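Long-range contact in complement component 1, q subcomponent, A chain (Danio rerio, PDB 5HBA), which forms the A chain of complement C1q, whose C-terminal globular domain probably recognises targets for the complement pathway of innate immunity: residues A[60-66]-A[77-83]. Numbering follows the deposited sequence.
Sequences GRLCLRL and SFCDFNS
Residues 62-66 and 77-80 are extended and run antiparallel, their axes 4.7 Å apart at closest and their directions 172° apart. L62/D80 and L64/F78 are hydrogen-bonded pairs (CA-CA 5.3 and 5.4 Å), closed by L62 N to D80 O at 3.1 Å, D80 N to L62 O at 2.9 Å, L64 N to F78 O at 3.0 Å and F78 N to L64 O at 2.9 Å. The alternating non-hydrogen-bonded pairs, C63/C79 and R65/S77, draw in to CA-CA distances of 4.2 and 4.4 Å. Beyond D80 the pairing gives way to loop; there a CA-H...O contact joins G60 CA to S83 O (3.4 Å), where G60 has positive phi (80°), a conformation that favours glycine. At this loop end water 1 lies 2.7 Å from G60 O and 2.8 Å from N82 OD1, close enough to donate to either.

The short CA-CA distance at C63/C79 admits a cross-strand disulfide, SG-SG 2.1 Å with chi3 of 119° and both cysteines in m. C63 SG also lies obliquely 4.5 Å from the F81 ring centroid, and R61 CG reaches F81 CD1 at 3.7 Å. On the same face as the disulfide, water 2 links R65 NH2 (3.0 Å) to S77 OG (2.5 Å). L62, L64, F78 and D80 point to the opposite face.

The segments belong to the hairpin of strands 62-68 and 75-80 in the C1q jelly-roll. Strand 103-109 flanks 62-68, with F109 against the disulfide and R65; L62 and L64 pack on strands 87-98 and 48-59, respectively, of the other sheet. Strand 75-80 is outermost within its chain; D80 OD1 accepts a hydrogen bond from V89 N of a second subunit, and F78 packs on the same V89.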
loop_
_atom_site.group_PDB
_atom_site.type_symbol
_atom_site.label_atom_id
_atom_site.label_comp_id
_atom_site.label_asym_id
_atom_site.label_seq_id
_atom_site.Cartn_x
_atom_site.Cartn_y
_atom_site.Cartn_z
ATOM N N GLY A 60 -8.864 -8.279 -16.577
ATOM C CA GLY A 60 -8.162 -9.547 -16.670
ATOM C C GLY A 60 -6.846 -9.535 -15.911
ATOM O O GLY A 60 -6.635 -8.690 -15.037
ATOM N N ARG A 61 -5.961 -10.471 -16.251
ATOM C CA ARG A 61 -4.673 -10.618 -15.574
ATOM C C ARG A 61 -3.852 -9.321 -15.603
ATOM O O ARG A 61 -3.698 -8.696 -16.657
ATOM C CB ARG A 61 -3.866 -11.758 -16.209
ATOM C CG ARG A 61 -2.538 -12.049 -15.507
ATOM C CD ARG A 61 -1.401 -12.238 -16.506
ATOM N NE ARG A 61 -1.211 -11.043 -17.317
ATOM C CZ ARG A 61 -1.169 -11.034 -18.648
ATOM N NH1 ARG A 61 -1.011 -9.882 -19.295
ATOM N NH2 ARG A 61 -1.282 -12.170 -19.331
ATOM N N LEU A 62 -3.342 -8.919 -14.440
ATOM C CA LEU A 62 -2.500 -7.729 -14.335
ATOM C C LEU A 62 -1.218 -8.043 -13.583
ATOM O O LEU A 62 -1.250 -8.452 -12.416
ATOM C CB LEU A 62 -3.230 -6.563 -13.650
ATOM C CG LEU A 62 -2.378 -5.297 -13.431
ATOM C CD1 LEU A 62 -1.746 -4.787 -14.730
ATOM C CD2 LEU A 62 -3.202 -4.194 -12.787
ATOM N N CYS A 63 -0.096 -7.861 -14.274
ATOM C CA CYS A 63 1.223 -8.016 -13.683
ATOM C C CYS A 63 1.998 -6.705 -13.842
ATOM O O CYS A 63 2.064 -6.140 -14.941
ATOM C CB CYS A 63 1.977 -9.147 -14.373
ATOM S SG CYS A 63 1.564 -10.797 -13.762
ATOM N N LEU A 64 2.569 -6.223 -12.740
ATOM C CA LEU A 64 3.395 -5.026 -12.762
ATOM C C LEU A 64 4.700 -5.255 -12.021
ATOM O O LEU A 64 4.747 -5.962 -10.996
ATOM C CB LEU A 64 2.640 -3.839 -12.157
ATOM C CG LEU A 64 1.544 -3.217 -13.028
ATOM C CD1 LEU A 64 0.514 -2.566 -12.158
ATOM C CD2 LEU A 64 2.130 -2.160 -13.979
ATOM N N ARG A 65 5.773 -4.674 -12.548
ATOM C CA ARG A 65 7.052 -4.707 -11.860
ATOM C C ARG A 65 7.365 -3.323 -11.334
ATOM O O ARG A 65 7.118 -2.327 -12.016
ATOM C CB ARG A 65 8.171 -5.140 -12.812
ATOM C CG ARG A 65 8.170 -6.601 -13.152
ATOM C CD ARG A 65 9.497 -7.029 -13.803
ATOM N NE ARG A 65 9.463 -8.456 -14.123
ATOM C CZ ARG A 65 9.154 -8.941 -15.322
ATOM N NH1 ARG A 65 8.881 -8.116 -16.322
ATOM N NH2 ARG A 65 9.131 -10.251 -15.524
ATOM N N LEU A 66 7.896 -3.252 -10.118
ATOM C CA LEU A 66 8.520 -2.010 -9.664
ATOM C C LEU A 66 10.006 -2.135 -9.972
ATOM O O LEU A 66 10.649 -3.108 -9.554
ATOM C CB LEU A 66 8.306 -1.804 -8.161
ATOM C CG LEU A 66 8.999 -0.603 -7.517
ATOM C CD1 LEU A 66 8.310 0.727 -7.941
ATOM C CD2 LEU A 66 8.980 -0.771 -6.008
ATOM N N SER A 77 8.009 -8.016 -8.605
ATOM C CA SER A 77 6.794 -8.321 -9.369
ATOM C C SER A 77 5.564 -8.462 -8.475
ATOM O O SER A 77 5.622 -9.040 -7.382
ATOM C CB SER A 77 6.976 -9.624 -10.173
ATOM O OG SER A 77 8.024 -9.491 -11.123
ATOM N N PHE A 78 4.440 -7.953 -8.959
ATOM C CA PHE A 78 3.178 -8.054 -8.247
ATOM C C PHE A 78 2.124 -8.422 -9.272
ATOM O O PHE A 78 1.873 -7.649 -10.190
ATOM C CB PHE A 78 2.839 -6.716 -7.580
ATOM C CG PHE A 78 3.895 -6.247 -6.615
ATOM C CD1 PHE A 78 3.901 -6.691 -5.291
ATOM C CD2 PHE A 78 4.904 -5.397 -7.036
ATOM C CE1 PHE A 78 4.903 -6.271 -4.402
ATOM C CE2 PHE A 78 5.900 -4.969 -6.157
ATOM C CZ PHE A 78 5.899 -5.409 -4.843
ATOM N N CYS A 79 1.534 -9.608 -9.114
ATOM C CA CYS A 79 0.638 -10.188 -10.116
ATOM C C CYS A 79 -0.721 -10.626 -9.548
ATOM O O CYS A 79 -0.791 -11.353 -8.544
ATOM C CB CYS A 79 1.293 -11.425 -10.753
ATOM S SG CYS A 79 2.569 -11.157 -11.996
ATOM N N ASP A 80 -1.793 -10.192 -10.209
ATOM C CA ASP A 80 -3.121 -10.774 -10.007
ATOM C C ASP A 80 -3.428 -11.667 -11.210
ATOM O O ASP A 80 -3.655 -11.162 -12.317
ATOM C CB ASP A 80 -4.194 -9.684 -9.905
ATOM C CG ASP A 80 -4.359 -9.135 -8.486
ATOM O OD1 ASP A 80 -3.604 -9.554 -7.591
ATOM O OD2 ASP A 80 -5.232 -8.259 -8.275
ATOM N N PHE A 81 -3.425 -12.980 -10.996
ATOM C CA PHE A 81 -3.757 -13.935 -12.055
ATOM C C PHE A 81 -5.238 -14.323 -12.024
ATOM O O PHE A 81 -5.575 -15.500 -11.899
ATOM C CB PHE A 81 -2.883 -15.195 -11.949
ATOM C CG PHE A 81 -1.453 -14.983 -12.360
ATOM C CD1 PHE A 81 -1.104 -14.935 -13.702
ATOM C CD2 PHE A 81 -0.458 -14.846 -11.405
ATOM C CE1 PHE A 81 0.218 -14.742 -14.086
ATOM C CE2 PHE A 81 0.863 -14.654 -11.776
ATOM C CZ PHE A 81 1.203 -14.596 -13.123
ATOM N N ASN A 82 -6.116 -13.329 -12.147
ATOM C CA ASN A 82 -7.554 -13.577 -12.166
ATOM C C ASN A 82 -8.086 -13.820 -13.576
ATOM O O ASN A 82 -7.331 -13.771 -14.557
ATOM C CB ASN A 82 -8.319 -12.421 -11.510
ATOM C CG ASN A 82 -8.007 -11.077 -12.143
ATOM O OD1 ASN A 82 -7.105 -10.362 -11.699
ATOM N ND2 ASN A 82 -8.762 -10.718 -13.180
ATOM N N SER A 83 -9.391 -14.074 -13.664
ATOM C CA SER A 83 -10.058 -14.367 -14.935
ATOM C C SER A 83 -10.218 -13.128 -15.826
ATOM O O SER A 83 -10.192 -11.990 -15.346
ATOM C CB SER A 83 -11.434 -14.985 -14.684
ATOM O OG SER A 83 -12.430 -13.979 -14.630
HETATM O O HOH W 1 -7.282 -7.716 -12.597
HETATM O O HOH W 2 8.342 -11.242 -12.837
#